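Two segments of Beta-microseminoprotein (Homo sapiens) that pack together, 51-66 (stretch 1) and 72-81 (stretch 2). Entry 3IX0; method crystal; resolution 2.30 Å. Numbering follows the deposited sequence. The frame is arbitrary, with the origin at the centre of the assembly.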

# COMPACT_ATOMS: atom_id res chain seq x y z
N THR B 51 4.68 -3.74 -1.66
CA THR B 51 5.72 -3.42 -2.61
C THR B 51 6.72 -2.43 -2.00
O THR B 51 6.36 -1.53 -1.23
CB THR B 51 5.14 -2.83 -3.90
OG1 THR B 51 6.21 -2.63 -4.83
CG2 THR B 51 4.48 -1.48 -3.63
N LEU B 52 7.98 -2.58 -2.34
CA LEU B 52 8.94 -1.55 -1.98
C LEU B 52 9.07 -0.47 -3.06
O LEU B 52 9.77 0.52 -2.87
CB LEU B 52 10.29 -2.16 -1.64
CG LEU B 52 10.19 -3.04 -0.39
CD1 LEU B 52 11.31 -4.08 -0.36
CD2 LEU B 52 10.18 -2.17 0.87
N VAL B 53 8.41 -0.67 -4.20
CA VAL B 53 8.66 0.21 -5.34
C VAL B 53 7.75 1.43 -5.37
O VAL B 53 6.54 1.30 -5.44
CB VAL B 53 8.52 -0.53 -6.69
CG1 VAL B 53 8.86 0.42 -7.85
CG2 VAL B 53 9.42 -1.77 -6.72
N SER B 54 8.36 2.61 -5.35
CA SER B 54 7.63 3.84 -5.59
C SER B 54 7.58 4.19 -7.09
O SER B 54 8.61 4.38 -7.74
CB SER B 54 8.28 4.98 -4.80
OG SER B 54 7.33 6.00 -4.58
N THR B 55 6.37 4.25 -7.63
CA THR B 55 6.15 4.53 -9.05
C THR B 55 5.93 6.01 -9.31
O THR B 55 4.96 6.59 -8.82
CB THR B 55 4.91 3.76 -9.57
OG1 THR B 55 5.04 2.39 -9.21
CG2 THR B 55 4.76 3.87 -11.09
N PRO B 56 6.81 6.65 -10.09
CA PRO B 56 6.60 8.05 -10.44
C PRO B 56 5.45 8.16 -11.42
O PRO B 56 5.43 7.44 -12.40
CB PRO B 56 7.89 8.43 -11.16
CG PRO B 56 8.37 7.07 -11.74
CD PRO B 56 8.08 6.11 -10.62
N VAL B 57 4.51 9.07 -11.16
CA VAL B 57 3.32 9.20 -12.00
C VAL B 57 3.12 10.64 -12.48
O VAL B 57 2.36 10.89 -13.42
CB VAL B 57 2.05 8.69 -11.26
CG1 VAL B 57 2.10 7.18 -11.09
CG2 VAL B 57 1.89 9.38 -9.89
N GLY B 58 3.83 11.58 -11.86
CA GLY B 58 3.73 12.96 -12.27
C GLY B 58 5.05 13.51 -12.77
O GLY B 58 5.97 13.79 -12.00
N TYR B 59 5.14 13.66 -14.09
CA TYR B 59 6.30 14.24 -14.73
C TYR B 59 5.95 14.50 -16.19
O TYR B 59 4.89 14.09 -16.65
CB TYR B 59 7.50 13.30 -14.63
CG TYR B 59 7.24 11.92 -15.19
CD1 TYR B 59 7.46 11.64 -16.53
CD2 TYR B 59 6.75 10.89 -14.37
CE1 TYR B 59 7.23 10.38 -17.04
CE2 TYR B 59 6.51 9.63 -14.88
CZ TYR B 59 6.75 9.38 -16.21
OH TYR B 59 6.51 8.14 -16.74
N ASP B 60 6.87 15.15 -16.90
CA ASP B 60 6.70 15.48 -18.31
C ASP B 60 6.84 14.25 -19.20
O ASP B 60 7.95 13.84 -19.55
CB ASP B 60 7.79 16.48 -18.68
CG ASP B 60 7.69 16.96 -20.12
OD1 ASP B 60 7.01 16.32 -20.96
OD2 ASP B 60 8.31 17.99 -20.39
N LYS B 61 5.70 13.66 -19.57
CA LYS B 61 5.70 12.41 -20.31
C LYS B 61 6.14 12.60 -21.76
O LYS B 61 6.53 11.64 -22.42
CB LYS B 61 4.34 11.73 -20.25
CG LYS B 61 4.03 11.13 -18.87
CD LYS B 61 3.00 10.02 -18.96
CE LYS B 61 2.69 9.47 -17.58
NZ LYS B 61 2.50 10.58 -16.60
N ASP B 62 6.09 13.84 -22.24
CA ASP B 62 6.56 14.13 -23.59
C ASP B 62 8.06 13.99 -23.69
O ASP B 62 8.57 13.30 -24.56
CB ASP B 62 6.17 15.54 -24.00
CG ASP B 62 4.68 15.74 -24.00
OD1 ASP B 62 3.97 14.87 -24.58
OD2 ASP B 62 4.23 16.73 -23.40
N ASN B 63 8.78 14.65 -22.79
CA ASN B 63 10.23 14.71 -22.89
C ASN B 63 11.00 13.73 -21.99
O ASN B 63 12.20 13.56 -22.16
CB ASN B 63 10.67 16.15 -22.64
CG ASN B 63 10.06 17.12 -23.62
OD1 ASN B 63 10.27 16.99 -24.83
ND2 ASN B 63 9.30 18.09 -23.12
N CYS B 64 10.28 13.08 -21.07
CA CYS B 64 10.91 12.23 -20.07
C CYS B 64 10.26 10.85 -20.02
O CYS B 64 9.10 10.69 -20.35
CB CYS B 64 10.79 12.86 -18.67
SG CYS B 64 11.48 14.51 -18.51
N GLN B 65 11.01 9.87 -19.57
CA GLN B 65 10.48 8.53 -19.44
C GLN B 65 10.92 7.97 -18.09
O GLN B 65 11.94 8.39 -17.53
CB GLN B 65 10.99 7.63 -20.58
CG GLN B 65 12.47 7.33 -20.52
CD GLN B 65 12.99 6.56 -21.74
OE1 GLN B 65 12.28 5.75 -22.33
NE2 GLN B 65 14.24 6.80 -22.09
N ARG B 66 10.17 7.01 -17.57
CA ARG B 66 10.60 6.30 -16.37
C ARG B 66 11.21 4.95 -16.73
O ARG B 66 10.74 4.26 -17.64
CB ARG B 66 9.44 6.12 -15.38
CG ARG B 66 8.36 5.11 -15.83
CD ARG B 66 7.10 5.28 -15.00
NE ARG B 66 6.05 4.36 -15.41
CZ ARG B 66 4.74 4.58 -15.25
NH1 ARG B 66 4.31 5.70 -14.69
NH2 ARG B 66 3.86 3.67 -15.66
N ASP B 72 17.64 -2.25 -7.72
CA ASP B 72 17.50 -1.26 -6.66
C ASP B 72 16.03 -1.06 -6.29
O ASP B 72 15.68 -0.13 -5.55
CB ASP B 72 18.07 0.09 -7.10
CG ASP B 72 19.61 0.07 -7.27
OD1 ASP B 72 20.30 -0.73 -6.61
OD2 ASP B 72 20.14 0.88 -8.06
N CYS B 73 15.17 -1.91 -6.85
CA CYS B 73 13.74 -1.80 -6.61
C CYS B 73 13.27 -0.37 -6.70
O CYS B 73 12.54 0.10 -5.83
CB CYS B 73 13.39 -2.34 -5.23
SG CYS B 73 13.66 -4.06 -5.13
N LYS B 74 13.70 0.35 -7.74
CA LYS B 74 13.24 1.72 -7.92
C LYS B 74 13.22 2.16 -9.38
O LYS B 74 13.78 1.50 -10.25
CB LYS B 74 14.13 2.68 -7.13
CG LYS B 74 15.59 2.74 -7.63
CD LYS B 74 16.29 4.02 -7.21
CE LYS B 74 17.66 4.14 -7.88
NZ LYS B 74 18.44 5.31 -7.38
N TYR B 75 12.58 3.30 -9.62
CA TYR B 75 12.60 3.93 -10.93
C TYR B 75 13.55 5.11 -10.96
O TYR B 75 13.74 5.79 -9.97
CB TYR B 75 11.23 4.49 -11.27
CG TYR B 75 10.23 3.48 -11.68
CD1 TYR B 75 9.37 2.90 -10.75
CD2 TYR B 75 10.11 3.10 -13.01
CE1 TYR B 75 8.42 1.97 -11.13
CE2 TYR B 75 9.16 2.17 -13.41
CZ TYR B 75 8.33 1.60 -12.47
OH TYR B 75 7.40 0.68 -12.87
N ILE B 76 14.11 5.37 -12.13
CA ILE B 76 14.69 6.66 -12.42
C ILE B 76 13.79 7.31 -13.47
O ILE B 76 13.03 6.63 -14.16
CB ILE B 76 16.14 6.56 -12.92
CG1 ILE B 76 16.24 5.66 -14.15
CG2 ILE B 76 17.04 6.02 -11.80
CD1 ILE B 76 17.50 5.90 -14.97
N VAL B 77 13.83 8.63 -13.55
CA VAL B 77 13.04 9.37 -14.52
C VAL B 77 13.96 10.33 -15.24
O VAL B 77 14.55 11.22 -14.63
CB VAL B 77 11.91 10.16 -13.88
CG1 VAL B 77 11.10 10.86 -14.95
CG2 VAL B 77 11.02 9.22 -13.03
N VAL B 78 14.06 10.14 -16.56
CA VAL B 78 15.14 10.72 -17.32
C VAL B 78 14.67 11.24 -18.67
O VAL B 78 13.60 10.91 -19.15
CB VAL B 78 16.27 9.70 -17.51
CG1 VAL B 78 16.88 9.34 -16.17
CG2 VAL B 78 15.76 8.44 -18.19
N GLU B 79 15.49 12.09 -19.27
CA GLU B 79 15.17 12.66 -20.57
C GLU B 79 15.23 11.59 -21.66
O GLU B 79 16.17 10.79 -21.71
CB GLU B 79 16.13 13.80 -20.89
CG GLU B 79 15.87 15.05 -20.06
CD GLU B 79 16.82 16.20 -20.42
OE1 GLU B 79 17.53 16.13 -21.45
OE2 GLU B 79 16.83 17.19 -19.66
N LYS B 80 14.21 11.60 -22.52
CA LYS B 80 14.19 10.72 -23.69
C LYS B 80 15.40 10.93 -24.60
O LYS B 80 16.05 9.96 -25.02
CB LYS B 80 12.89 10.87 -24.46
CG LYS B 80 11.65 10.35 -23.70
CD LYS B 80 10.40 10.55 -24.53
CE LYS B 80 9.15 10.03 -23.83
NZ LYS B 80 7.91 10.50 -24.52
N LYS B 81 15.73 12.19 -24.86
CA LYS B 81 16.84 12.50 -25.77
C LYS B 81 18.20 12.22 -25.15
O LYS B 81 19.21 12.22 -25.85
CB LYS B 81 16.77 13.95 -26.24
CG LYS B 81 17.17 14.94 -25.18
CD LYS B 81 16.73 16.34 -25.55
CE LYS B 81 17.39 17.36 -24.64
NZ LYS B 81 17.63 18.62 -25.38
O HOH W 1 11.45 2.72 -5.07
O HOH W 2 11.12 4.36 -7.19
O HOH W 3 5.52 0.69 -11.00
O HOH W 4 13.95 14.34 -23.97
O HOH W 5 15.24 7.21 -24.52

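Read from its N-terminal end, stretch 2 meets its partner first through water and only later through direct backbone pairing. C73 points its CA-to-CB bond toward stretch 1, where V53 CG2 lies 4.3 Å from C73 CB. Its carbonyl is too far from the opposing backbone for a direct bond, so water 1 fills the gap, accepting from S54 N at 3.1 Å and donating to C73 O at 2.9 Å. K74 contributes little, its side chain leading away.

Y75 carries the largest buried area of the contact. Its backbone is again joined through solvent: water 2 accepts from Y75 N at 3.0 Å and donates to S54 O at 2.6 Å. The ring lies along stretch 1, with V53 CG1 3.7 Å from Y75 CE1 and P56 CD 3.5 Å from Y75 CD1. S54 O sits at the ring edge, 3.4 Å from Y75 CD1, where the carbonyl meets the slightly positive ring hydrogens. The hydroxyl is not left unpaired, since water 3 hydrogen-bonds to both Y75 OH (2.7 Å) and T55 OG1 (2.5 Å). R66 adds its aliphatic portion, R66 CG reaching 3.9 Å from Y75 CD2.

I76 turns its side chain away and takes part through its backbone, I76 O receiving a CA-H...O contact from R66 CA at 3.3 Å. V77 reverses the direction. Its side chain shares a sheet face with that of R66 and is buried among apolar groups: V77 CG2 lies 3.6 Å from P56 CG, while V77 CG1 sits over the face of the Y59 ring, 4.0 Å from Y59 CG, and 4.2 Å from C64 CB.

At V78 the two backbones finally bond directly. Q65 N donates to V78 O at 2.8 Å and V78 N to Q65 O at 2.9 Å, both nearly straight, the reciprocal pair of an antiparallel bridge. The flanking pairs, R66 with V77 and C64 with E79, are non-hydrogen-bonded and bring their CA atoms to 4.3 Å, against 5.6 Å for Q65 and V78. Here CA-H...O contacts supplement the ladder, as between C64 CA and V78 O at 3.1 Å and between E79 CA and N63 O at 3.5 Å.

K80 closes the contact. Its backbone K80 N donates to N63 O at 2.8 Å, and its extended side chain carries K80 NZ to the turn, donating to K61 O at 2.8 Å and D62 O at 2.9 Å. One lysine thus satisfies three successive carbonyls. Water 4 then links N63 O (2.6 Å) to K81 N (2.9 Å).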